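PDB 7FE6: AvmM from Streptomyces sp. NBRC 109436, which catalyses macrocyclization in alchivemycin A biosynthesis through dehydration and Michael-type addition. Local coordinates for the interface of chains A and B. Numbering follows the deposited sequence. Chains: chain A/B, AvmM.

Contact 1: the interface of chains A and B. Residues chain A 15; chain B 132-134.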
loop_
_atom_site.group_PDB
_atom_site.type_symbol
_atom_site.label_atom_id
_atom_site.label_comp_id
_atom_site.label_asym_id
_atom_site.label_seq_id
_atom_site.Cartn_x
_atom_site.Cartn_y
_atom_site.Cartn_z
ATOM N N TYR A 15 -3.180 19.278 14.501
ATOM C CA TYR A 15 -2.726 18.163 15.320
ATOM C C TYR A 15 -1.458 18.629 16.017
ATOM O O TYR A 15 -0.514 19.072 15.351
ATOM C CB TYR A 15 -2.476 16.902 14.481
ATOM C CG TYR A 15 -2.028 15.710 15.299
ATOM C CD1 TYR A 15 -2.861 15.150 16.262
ATOM C CD2 TYR A 15 -0.759 15.165 15.135
ATOM C CE1 TYR A 15 -2.450 14.070 17.028
ATOM C CE2 TYR A 15 -0.339 14.088 15.895
ATOM C CZ TYR A 15 -1.187 13.544 16.843
ATOM O OH TYR A 15 -0.770 12.470 17.603
ATOM N N GLU B 132 -7.529 9.912 17.164
ATOM C CA GLU B 132 -7.253 10.352 15.802
ATOM C C GLU B 132 -5.760 10.271 15.493
ATOM O O GLU B 132 -4.910 10.610 16.321
ATOM C CB GLU B 132 -7.805 11.770 15.576
ATOM C CG GLU B 132 -7.102 12.904 16.318
ATOM C CD GLU B 132 -7.631 14.295 15.949
ATOM O OE1 GLU B 132 -7.669 15.173 16.840
ATOM O OE2 GLU B 132 -8.036 14.505 14.783
ATOM N N VAL B 133 -5.461 9.759 14.296
ATOM C CA VAL B 133 -4.126 9.637 13.722
ATOM C C VAL B 133 -3.389 8.447 14.343
ATOM O O VAL B 133 -2.376 7.982 13.803
ATOM C CB VAL B 133 -3.340 10.956 13.866
ATOM C CG1 VAL B 133 -1.981 10.872 13.191
ATOM C CG2 VAL B 133 -4.130 12.109 13.280
ATOM N N GLU B 134 -3.910 7.898 15.438
ATOM C CA GLU B 134 -3.216 6.770 16.050
ATOM C C GLU B 134 -3.502 5.481 15.280
ATOM O O GLU B 134 -4.366 5.430 14.398
ATOM C CB GLU B 134 -3.605 6.604 17.517
ATOM C CG GLU B 134 -3.316 7.811 18.394
ATOM C CD GLU B 134 -1.831 8.056 18.621
ATOM O OE1 GLU B 134 -1.019 7.127 18.414
ATOM O OE2 GLU B 134 -1.476 9.191 19.001
#
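A:Tyr15 lays one face of its ring over the side chain of B:Val133. Both valine methyls lie beneath this face. CG2 of B:Val133 comes within 4.4 Å of CD1 of A:Tyr15. CG1 of B:Val133 lies 4.5 Å from CE2 of A:Tyr15. This is a loose apolar fit. The ring reaches it because A:Tyr15 CG is anti to the backbone N (chi1 -179°), which extends the ring away from the short strand 13-15. Further out, B:Glu132 flanks the CD1/CE1 side of the ring. Its backbone O is 4.3 Å from CE1 of A:Tyr15. At the polar rim, the tyrosine hydroxyl faces the carboxylate of B:Glu134. The OH of A:Tyr15 and OE2 of B:Glu134 are 3.6 Å apart, too far for a direct hydrogen bond. The two side chains cross at about a right angle, and ring and carboxylate planes are 64° apart. The glutamate chain bends at chi2 (-70°), which turns its carboxylate toward the hydroxyl. B:Val133 and B:Glu134 belong to the alchivemycin A pocket. The patch therefore sets a ring of one chain beside the pocket loop of the other. It may help to steady that loop or shape the pocket edge.

Contact 2: the interface of chains A and B. Residues chain A 31-32, 184-186; chain B 29, 46.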
loop_
_atom_site.group_PDB
_atom_site.type_symbol
_atom_site.label_atom_id
_atom_site.label_comp_id
_atom_site.label_asym_id
_atom_site.label_seq_id
_atom_site.Cartn_x
_atom_site.Cartn_y
_atom_site.Cartn_z
ATOM N N VAL A 31 8.926 -2.168 1.340
ATOM C CA VAL A 31 9.353 -2.224 2.737
ATOM C C VAL A 31 9.132 -3.636 3.280
ATOM O O VAL A 31 7.985 -4.108 3.314
ATOM C CB VAL A 31 8.586 -1.207 3.595
ATOM C CG1 VAL A 31 9.155 -1.187 5.030
ATOM C CG2 VAL A 31 8.662 0.161 2.961
ATOM N N PRO A 32 10.164 -4.335 3.740
ATOM C CA PRO A 32 9.941 -5.656 4.319
ATOM C C PRO A 32 9.361 -5.537 5.718
ATOM O O PRO A 32 9.594 -4.563 6.434
ATOM C CB PRO A 32 11.345 -6.271 4.343
ATOM C CG PRO A 32 12.274 -5.119 4.415
ATOM C CD PRO A 32 11.588 -3.953 3.754
ATOM N N GLN A 184 2.454 4.888 7.431
ATOM C CA GLN A 184 3.182 4.008 8.330
ATOM C C GLN A 184 3.615 2.765 7.575
ATOM O O GLN A 184 2.942 2.316 6.646
ATOM C CB GLN A 184 2.298 3.626 9.531
ATOM C CG GLN A 184 2.901 2.697 10.584
ATOM C CD GLN A 184 1.979 2.510 11.797
ATOM O OE1 GLN A 184 1.011 3.239 11.971
ATOM N NE2 GLN A 184 2.246 1.496 12.594
ATOM N N ALA A 185 4.754 2.222 7.975
ATOM C CA ALA A 185 5.148 0.873 7.599
ATOM C C ALA A 185 5.695 0.233 8.864
ATOM O O ALA A 185 6.744 0.659 9.365
ATOM C CB ALA A 185 6.182 0.892 6.476
ATOM N N SER A 186 4.973 -0.755 9.405
ATOM C CA SER A 186 5.406 -1.448 10.616
ATOM C C SER A 186 6.295 -2.627 10.273
ATOM O O SER A 186 6.055 -3.345 9.311
ATOM C CB SER A 186 4.216 -1.941 11.429
ATOM O OG SER A 186 3.464 -0.855 11.920
ATOM N N ILE B 29 1.869 -4.386 5.030
ATOM C CA ILE B 29 3.274 -4.278 4.678
ATOM C C ILE B 29 3.821 -5.701 4.590
ATOM O O ILE B 29 3.586 -6.516 5.490
ATOM C CB ILE B 29 4.052 -3.439 5.713
ATOM C CG1 ILE B 29 3.632 -1.954 5.649
ATOM C CG2 ILE B 29 5.546 -3.678 5.569
ATOM C CD1 ILE B 29 4.108 -1.231 4.424
ATOM N N PHE B 46 -1.907 -2.911 9.866
ATOM C CA PHE B 46 -2.193 -1.940 10.904
ATOM C C PHE B 46 -3.404 -1.129 10.485
ATOM O O PHE B 46 -3.609 -0.868 9.298
ATOM C CB PHE B 46 -0.971 -1.029 11.204
ATOM C CG PHE B 46 -0.102 -0.724 10.002
ATOM C CD1 PHE B 46 0.866 -1.632 9.576
ATOM C CD2 PHE B 46 -0.236 0.495 9.310
ATOM C CE1 PHE B 46 1.670 -1.356 8.462
ATOM C CE2 PHE B 46 0.555 0.786 8.205
ATOM C CZ PHE B 46 1.518 -0.148 7.773
#
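A:Gln184 lies along one face of the B:Phe46 ring, and the two side chains run past each other in opposite directions. From the base, CB of A:Gln184 meets CE2 of B:Phe46 at 3.6 Å. CG follows over the rim of the same face, 3.8 Å from CE2 of B:Phe46. The amide carbon CD comes next, 3.9 Å from CD2 of the phenylalanine. At the tip, OE1 also faces CD2, while NE2 lies toward CG of the ring. The amide plane is 12° from the ring plane, so the amide is stacked flat. NE2 of A:Gln184 also donates a hydrogen bond to OG of A:Ser186 at 2.7 Å, tilted out of the amide plane. This bond probably limits rotation of the amide. The serine OG in turn touches CD1 of B:Phe46 at 3.6 Å. With chi1 at 33°, the B:Phe46 ring is carried out to lie against A:Gln184 and A:Ser186. B:Ile29 CG1 borders the ring edge in plane. Its CD1 packs on CB of A:Ala185 at 3.6 Å, and its CG2 faces the backbone O of A:Val31 at 3.3 Å. In the fold, strand 183-189 of chain A, with the loop at A:Val31, meets strands 24-29 and 40-49 of chain B.

Contact 3: the interface of chains A and B. Residues chain A 196-197; chain B 40, 78, 143.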
loop_
_atom_site.group_PDB
_atom_site.type_symbol
_atom_site.label_atom_id
_atom_site.label_comp_id
_atom_site.label_asym_id
_atom_site.label_seq_id
_atom_site.Cartn_x
_atom_site.Cartn_y
_atom_site.Cartn_z
ATOM N N LEU A 196 6.531 -22.637 10.714
ATOM C CA LEU A 196 5.400 -23.096 11.501
ATOM C C LEU A 196 5.127 -24.575 11.283
ATOM O O LEU A 196 4.413 -25.191 12.086
ATOM C CB LEU A 196 4.154 -22.282 11.162
ATOM C CG LEU A 196 4.268 -20.777 11.432
ATOM C CD1 LEU A 196 2.956 -20.035 11.076
ATOM C CD2 LEU A 196 4.702 -20.531 12.861
ATOM N N TYR A 197 5.633 -25.138 10.190
ATOM C CA TYR A 197 5.461 -26.554 9.934
ATOM C C TYR A 197 6.775 -27.283 10.092
ATOM O O TYR A 197 6.749 -28.513 10.197
ATOM C CB TYR A 197 4.875 -26.812 8.544
ATOM C CG TYR A 197 3.412 -26.483 8.469
ATOM C CD1 TYR A 197 2.448 -27.398 8.866
ATOM C CD2 TYR A 197 2.983 -25.226 7.993
ATOM C CE1 TYR A 197 1.093 -27.079 8.793
ATOM C CE2 TYR A 197 1.641 -24.894 7.923
ATOM C CZ TYR A 197 0.702 -25.820 8.319
ATOM O OH TYR A 197 -0.634 -25.487 8.237
ATOM N N THR B 40 6.425 -20.487 5.757
ATOM C CA THR B 40 5.963 -19.481 6.708
ATOM C C THR B 40 6.448 -18.110 6.274
ATOM O O THR B 40 7.648 -17.914 6.062
ATOM C CB THR B 40 6.451 -19.767 8.129
ATOM O OG1 THR B 40 5.914 -21.007 8.584
ATOM C CG2 THR B 40 6.014 -18.661 9.084
ATOM N N LYS B 78 -1.665 -22.237 9.626
ATOM C CA LYS B 78 -1.170 -21.814 10.925
ATOM C C LYS B 78 -1.040 -20.294 10.952
ATOM O O LYS B 78 -0.631 -19.674 9.962
ATOM C CB LYS B 78 0.161 -22.499 11.234
ATOM C CG LYS B 78 -0.009 -23.976 11.533
ATOM C CD LYS B 78 1.316 -24.641 11.895
ATOM C CE LYS B 78 1.135 -26.138 12.157
ATOM N NZ LYS B 78 2.303 -26.775 12.828
ATOM N N ALA B 143 1.175 -19.577 7.609
ATOM C CA ALA B 143 1.663 -20.706 6.843
ATOM C C ALA B 143 0.455 -21.558 6.483
ATOM O O ALA B 143 -0.407 -21.785 7.330
ATOM C CB ALA B 143 2.709 -21.492 7.640
HETATM O O HOH W 1 5.931 -23.534 7.551
#
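B:Lys78 crosses the ring of A:Tyr197, and torsions on both sides bring them together. The lysine CG stands anti to the carbonyl carbon (chi1 -71°), and the chain beyond is fully extended. A:Tyr197 has a similar first torsion (chi1 -74°), which turns its ring toward the lysine. CE of B:Lys78 then lies over one face, offset toward the rim, 3.5 Å from CE1 of A:Tyr197. This is a CH-pi contact. Past the ring, the side-chain nitrogen NZ of B:Lys78 donates to the backbone O of A:Leu196 at 2.7 Å, tilted somewhat from the carbonyl plane. The other end of A:Leu196 is held too. Its N donates an almost straight hydrogen bond (171° at H) to the hydroxyl OG1 of B:Thr40 at 2.8 Å. Water 1 joins the same OG1 of B:Thr40, at 2.7 Å, to the backbone N of A:Tyr197. The leucine side chain packs among B:Thr40, B:Lys78 and B:Ala143. Its CD1 is 3.7 Å from CB of B:Ala143, whose methyl also meets CE2 of A:Tyr197 at 3.6 Å. With an alanine at A:Tyr197, the methylenes of B:Lys78 would probably lose their aromatic cover, and a gap would open beside B:Ala143. The site docks the C-terminal tail of one chain on strands 40-49, 77-83 and 135-144 of the other, and may help to hold the deposited assembly together, if that is the biological one.

The centres of the C-alpha atoms of contact 1 and contact 2 lie about 18 Å apart, those of contacts 2 and 3 about 21 Å, and those of contacts 1 and 3 about 35 Å. Contact 2 thus sits roughly between the others. Strand 40-49 of chain B serves both contact 2 and contact 3. The pocket loop of contact 1 leads directly into strand 135-144, which reaches contact 3. Chain A supplies different elements from chain B, and the interface is not an exact two-fold. This may suit a repeating arrangement in the deposited three-copy assembly.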